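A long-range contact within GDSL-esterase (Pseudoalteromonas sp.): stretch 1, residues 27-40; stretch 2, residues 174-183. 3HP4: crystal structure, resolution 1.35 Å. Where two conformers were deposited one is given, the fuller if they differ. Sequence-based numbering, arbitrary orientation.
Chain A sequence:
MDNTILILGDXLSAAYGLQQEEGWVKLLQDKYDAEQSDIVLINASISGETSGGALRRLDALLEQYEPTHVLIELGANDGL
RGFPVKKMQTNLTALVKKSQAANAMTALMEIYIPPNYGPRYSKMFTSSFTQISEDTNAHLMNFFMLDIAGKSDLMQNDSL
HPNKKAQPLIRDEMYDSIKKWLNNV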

# COMPACT_ATOMS: atom_id res chain seq x y z
N LEU A 27 13.22 1.25 6.88
CA LEU A 27 13.73 0.13 7.68
C LEU A 27 13.80 -1.15 6.85
O LEU A 27 14.71 -1.99 7.02
CB LEU A 27 12.84 -0.11 8.89
CG LEU A 27 12.73 1.03 9.91
CD1 LEU A 27 11.83 0.60 11.06
CD2 LEU A 27 14.09 1.45 10.48
N LEU A 28 12.84 -1.34 5.95
CA LEU A 28 12.87 -2.50 5.09
C LEU A 28 14.04 -2.44 4.10
O LEU A 28 14.74 -3.43 3.87
CB LEU A 28 11.53 -2.66 4.36
CG LEU A 28 11.43 -3.92 3.45
CD1 LEU A 28 11.82 -5.22 4.18
CD2 LEU A 28 10.03 -4.05 2.91
N GLN A 29 14.32 -1.25 3.53
CA GLN A 29 15.49 -1.16 2.68
C GLN A 29 16.76 -1.46 3.50
O GLN A 29 17.67 -2.07 2.99
CB GLN A 29 15.60 0.22 2.08
CG GLN A 29 16.68 0.25 0.95
CD GLN A 29 16.32 -0.65 -0.21
OE1 GLN A 29 15.29 -0.43 -0.81
NE2 GLN A 29 17.08 -1.65 -0.51
N ASP A 30 16.83 -1.02 4.75
CA ASP A 30 18.01 -1.31 5.58
C ASP A 30 18.17 -2.81 5.69
O ASP A 30 19.28 -3.34 5.66
CB ASP A 30 17.88 -0.73 7.00
CG ASP A 30 17.88 0.79 7.05
OD1 ASP A 30 18.35 1.47 6.11
OD2 ASP A 30 17.45 1.33 8.11
N LYS A 31 17.07 -3.53 5.88
CA LYS A 31 17.09 -4.99 6.01
C LYS A 31 17.58 -5.63 4.74
O LYS A 31 18.47 -6.48 4.74
CB LYS A 31 15.72 -5.54 6.43
CG LYS A 31 15.63 -7.05 6.54
CD LYS A 31 14.25 -7.46 7.04
CE LYS A 31 14.10 -8.98 7.16
NZ LYS A 31 14.96 -9.53 8.25
N TYR A 32 17.05 -5.19 3.60
CA TYR A 32 17.53 -5.69 2.32
C TYR A 32 19.03 -5.44 2.15
O TYR A 32 19.74 -6.33 1.67
CB TYR A 32 16.77 -5.03 1.16
CG TYR A 32 15.31 -5.48 1.03
CD1 TYR A 32 14.93 -6.82 1.25
CD2 TYR A 32 14.36 -4.59 0.65
CE1 TYR A 32 13.60 -7.22 1.09
CE2 TYR A 32 13.02 -5.00 0.50
CZ TYR A 32 12.68 -6.30 0.69
OH TYR A 32 11.34 -6.65 0.52
N ASP A 33 19.46 -4.23 2.47
CA ASP A 33 20.90 -3.83 2.32
C ASP A 33 21.77 -4.72 3.18
O ASP A 33 22.94 -4.94 2.82
CB ASP A 33 21.08 -2.37 2.77
CG ASP A 33 20.46 -1.35 1.84
OD1 ASP A 33 19.95 -1.67 0.72
OD2 ASP A 33 20.40 -0.15 2.25
N ALA A 34 21.27 -5.23 4.30
CA ALA A 34 22.13 -6.00 5.22
C ALA A 34 22.08 -7.50 4.92
O ALA A 34 22.83 -8.30 5.50
CB ALA A 34 21.68 -5.74 6.63
N GLU A 35 21.21 -7.89 3.99
CA GLU A 35 21.04 -9.28 3.67
C GLU A 35 21.29 -9.66 2.21
O GLU A 35 20.72 -10.62 1.71
CB GLU A 35 19.65 -9.72 4.13
CG GLU A 35 19.40 -9.39 5.59
CD GLU A 35 18.01 -9.78 6.11
OE1 GLU A 35 17.15 -10.26 5.30
OE2 GLU A 35 17.79 -9.58 7.33
N GLN A 36 22.05 -8.84 1.52
CA GLN A 36 22.50 -9.15 0.16
C GLN A 36 21.29 -9.34 -0.74
O GLN A 36 21.27 -10.24 -1.59
CB GLN A 36 23.40 -10.41 0.10
CG GLN A 36 24.64 -10.32 0.97
CD GLN A 36 24.35 -10.75 2.36
OE1 GLN A 36 23.94 -11.89 2.59
NE2 GLN A 36 24.62 -9.87 3.32
N SER A 37 20.30 -8.48 -0.59
CA SER A 37 19.14 -8.48 -1.52
C SER A 37 19.32 -7.56 -2.73
O SER A 37 20.09 -6.58 -2.67
CB SER A 37 17.97 -7.89 -0.75
OG SER A 37 16.78 -7.90 -1.54
N ASP A 38 18.67 -7.91 -3.82
CA ASP A 38 18.67 -6.93 -4.90
C ASP A 38 17.40 -6.09 -4.92
O ASP A 38 17.18 -5.35 -5.87
CB ASP A 38 18.87 -7.63 -6.24
CG ASP A 38 17.75 -8.56 -6.61
OD1 ASP A 38 16.73 -8.80 -5.96
OD2 ASP A 38 17.90 -9.10 -7.76
N ILE A 39 16.56 -6.17 -3.92
CA ILE A 39 15.31 -5.41 -3.98
C ILE A 39 15.61 -3.95 -3.63
O ILE A 39 16.29 -3.62 -2.68
CB ILE A 39 14.31 -5.99 -2.98
CG1 ILE A 39 13.96 -7.43 -3.42
CG2 ILE A 39 13.02 -5.15 -2.96
CD1 ILE A 39 13.14 -8.25 -2.37
N VAL A 40 15.04 -3.04 -4.45
CA VAL A 40 15.13 -1.59 -4.18
C VAL A 40 13.71 -1.06 -4.09
O VAL A 40 12.93 -1.23 -5.02
CB VAL A 40 15.91 -0.90 -5.28
CG1 VAL A 40 15.85 0.61 -5.05
CG2 VAL A 40 17.34 -1.40 -5.29
N MET A 174 5.99 -6.79 5.80
CA MET A 174 6.17 -6.45 4.41
C MET A 174 7.32 -7.23 3.77
O MET A 174 7.23 -7.60 2.60
CB MET A 174 6.30 -4.94 4.22
CG MET A 174 4.98 -4.20 4.48
SD MET A 174 3.61 -4.89 3.50
CE MET A 174 4.19 -4.38 1.92
N TYR A 175 8.37 -7.51 4.55
CA TYR A 175 9.42 -8.39 4.03
C TYR A 175 8.80 -9.72 3.60
O TYR A 175 9.09 -10.25 2.55
CB TYR A 175 10.46 -8.61 5.14
CG TYR A 175 11.53 -9.56 4.72
CD1 TYR A 175 12.63 -9.11 3.97
CD2 TYR A 175 11.45 -10.89 5.05
CE1 TYR A 175 13.64 -10.01 3.57
CE2 TYR A 175 12.44 -11.79 4.64
CZ TYR A 175 13.51 -11.32 3.92
OH TYR A 175 14.50 -12.23 3.53
N ASP A 176 7.93 -10.26 4.47
CA ASP A 176 7.35 -11.56 4.18
C ASP A 176 6.36 -11.48 3.02
O ASP A 176 6.38 -12.33 2.13
CB ASP A 176 6.62 -12.06 5.42
CG ASP A 176 7.54 -12.43 6.57
OD1 ASP A 176 8.76 -12.58 6.41
OD2 ASP A 176 7.02 -12.60 7.71
N SER A 177 5.52 -10.43 2.99
CA SER A 177 4.56 -10.30 1.86
C SER A 177 5.24 -10.11 0.52
O SER A 177 4.92 -10.68 -0.51
CB SER A 177 3.59 -9.13 2.03
OG SER A 177 2.55 -9.58 2.93
N ILE A 178 6.34 -9.29 0.50
CA ILE A 178 7.08 -9.05 -0.74
C ILE A 178 7.79 -10.32 -1.17
O ILE A 178 7.78 -10.67 -2.36
CB ILE A 178 8.02 -7.85 -0.59
CG1 ILE A 178 7.15 -6.59 -0.55
CG2 ILE A 178 9.01 -7.80 -1.78
CD1 ILE A 178 7.91 -5.36 -0.15
N LYS A 179 8.37 -11.06 -0.22
CA LYS A 179 9.05 -12.27 -0.59
C LYS A 179 8.09 -13.28 -1.21
O LYS A 179 8.40 -13.87 -2.23
CB LYS A 179 9.71 -12.88 0.64
CG LYS A 179 10.40 -14.21 0.32
CD LYS A 179 11.14 -14.71 1.57
CE LYS A 179 11.63 -16.16 1.45
NZ LYS A 179 12.40 -16.57 2.68
N LYS A 180 6.90 -13.41 -0.60
CA LYS A 180 5.90 -14.34 -1.15
C LYS A 180 5.44 -13.88 -2.52
O LYS A 180 5.26 -14.72 -3.38
CB LYS A 180 4.73 -14.46 -0.19
CG LYS A 180 5.12 -15.27 1.08
CD LYS A 180 4.06 -15.11 2.14
CE LYS A 180 4.50 -15.88 3.42
NZ LYS A 180 3.56 -15.54 4.54
N TRP A 181 5.26 -12.58 -2.72
CA TRP A 181 4.90 -12.10 -4.05
C TRP A 181 5.93 -12.43 -5.09
O TRP A 181 5.63 -12.94 -6.18
CB TRP A 181 4.73 -10.59 -3.95
CG TRP A 181 4.40 -9.89 -5.23
CD1 TRP A 181 3.72 -10.43 -6.31
CD2 TRP A 181 4.69 -8.54 -5.53
NE1 TRP A 181 3.55 -9.41 -7.27
CE2 TRP A 181 4.11 -8.27 -6.81
CE3 TRP A 181 5.29 -7.51 -4.80
CZ2 TRP A 181 4.18 -7.01 -7.38
CZ3 TRP A 181 5.35 -6.20 -5.44
CH2 TRP A 181 4.76 -6.04 -6.68
N LEU A 182 7.21 -12.17 -4.80
CA LEU A 182 8.25 -12.30 -5.82
C LEU A 182 8.67 -13.75 -6.04
O LEU A 182 9.42 -14.06 -6.99
CB LEU A 182 9.46 -11.46 -5.43
CG LEU A 182 9.23 -9.96 -5.32
CD1 LEU A 182 10.53 -9.26 -4.94
CD2 LEU A 182 8.69 -9.35 -6.58
N ASN A 183 8.24 -14.62 -5.13
CA ASN A 183 8.35 -16.05 -5.41
C ASN A 183 7.01 -16.45 -6.11
O ASN A 183 6.97 -17.50 -6.77
CB ASN A 183 8.41 -16.87 -4.14
CG ASN A 183 9.58 -16.56 -3.24
OD1 ASN A 183 9.49 -16.81 -2.05
ND2 ASN A 183 10.65 -16.06 -3.77
O HOH W 1 11.07 -9.34 0.71
O HOH W 2 16.70 -10.62 2.54

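Residues 27-34 form the last turns of a helix that begins earlier in the chain; a short loop then leads into a strand that includes Val-40 and continues beyond the stretch. The second stretch, 174-183, is helical throughout. The two helix axes cross at -62° and come no closer than 11.3 Å, so side chains rather than backbones make the contact. The backbones are nearest where Leu-28 CA lies 6.9 Å from Tyr-175 CA; farther along, Ile-39 CA and Ile-178 CA are 9.6 Å apart. The contact is modest, burying 364 Å² in all, and no direct hydrogen bond crosses it.

Tyr-175 contributes the largest share of this area and meets four residues of the first stretch. Lys-31 extends across one face of its ring, with chi1 to chi3 all t and a final p turn at chi4. Lys-31 CE sits 3.6 Å from the centroid of the Tyr-175 ring, a CH-pi contact, while Lys-31 NZ lies 4.7 Å from that centroid and almost exactly on the ring normal, a position over the face that favours a cation-pi interaction. The same ammonium group is held from its own stretch by a salt bridge, Lys-31 NZ to Glu-35 OE2 at 3.0 Å, so its charge is shared between a carboxylate and an aromatic face. The other carboxylate oxygen reaches Tyr-175 through a water, which donates to Glu-35 OE1 (2.8 Å) and hydrogen-bonds to Tyr-175 OH (2.9 Å).

The Tyr-32 and Tyr-175 rings meet rim to rim, their planes inclined by 41° and Tyr-32 CE1 3.6 Å from Tyr-175 CD1; neither ring lies over the other's face. Although the CA-to-CB bond of Tyr-32 points sideways, the end of the side chain comes nearer to the second helix, bringing Tyr-32 OH to 3.5 Å from Ile-178 CG2. A second water joins this hydroxyl to the opposing backbone, lying 2.7 Å from Tyr-32 OH and donating to Tyr-175 O at 2.9 Å.

The remaining contacts are apolar. Leu-28, buried and pointing toward the second helix, places CD1 3.8 Å from Tyr-175 CB, at the edge of that ring, and CD2 3.9 Å from Ile-178 CD1. Ile-39 also points toward the second helix: Ile-39 CD1 packs 3.8 Å from Leu-182 CD1 and 4.2 Å from Ile-178 CG2. Ile-178 therefore touches both the first helix, at Leu-28 and Tyr-32, and Ile-39, and Leu-182, one helical turn later, extends the hydrophobic contact toward the end of the second stretch.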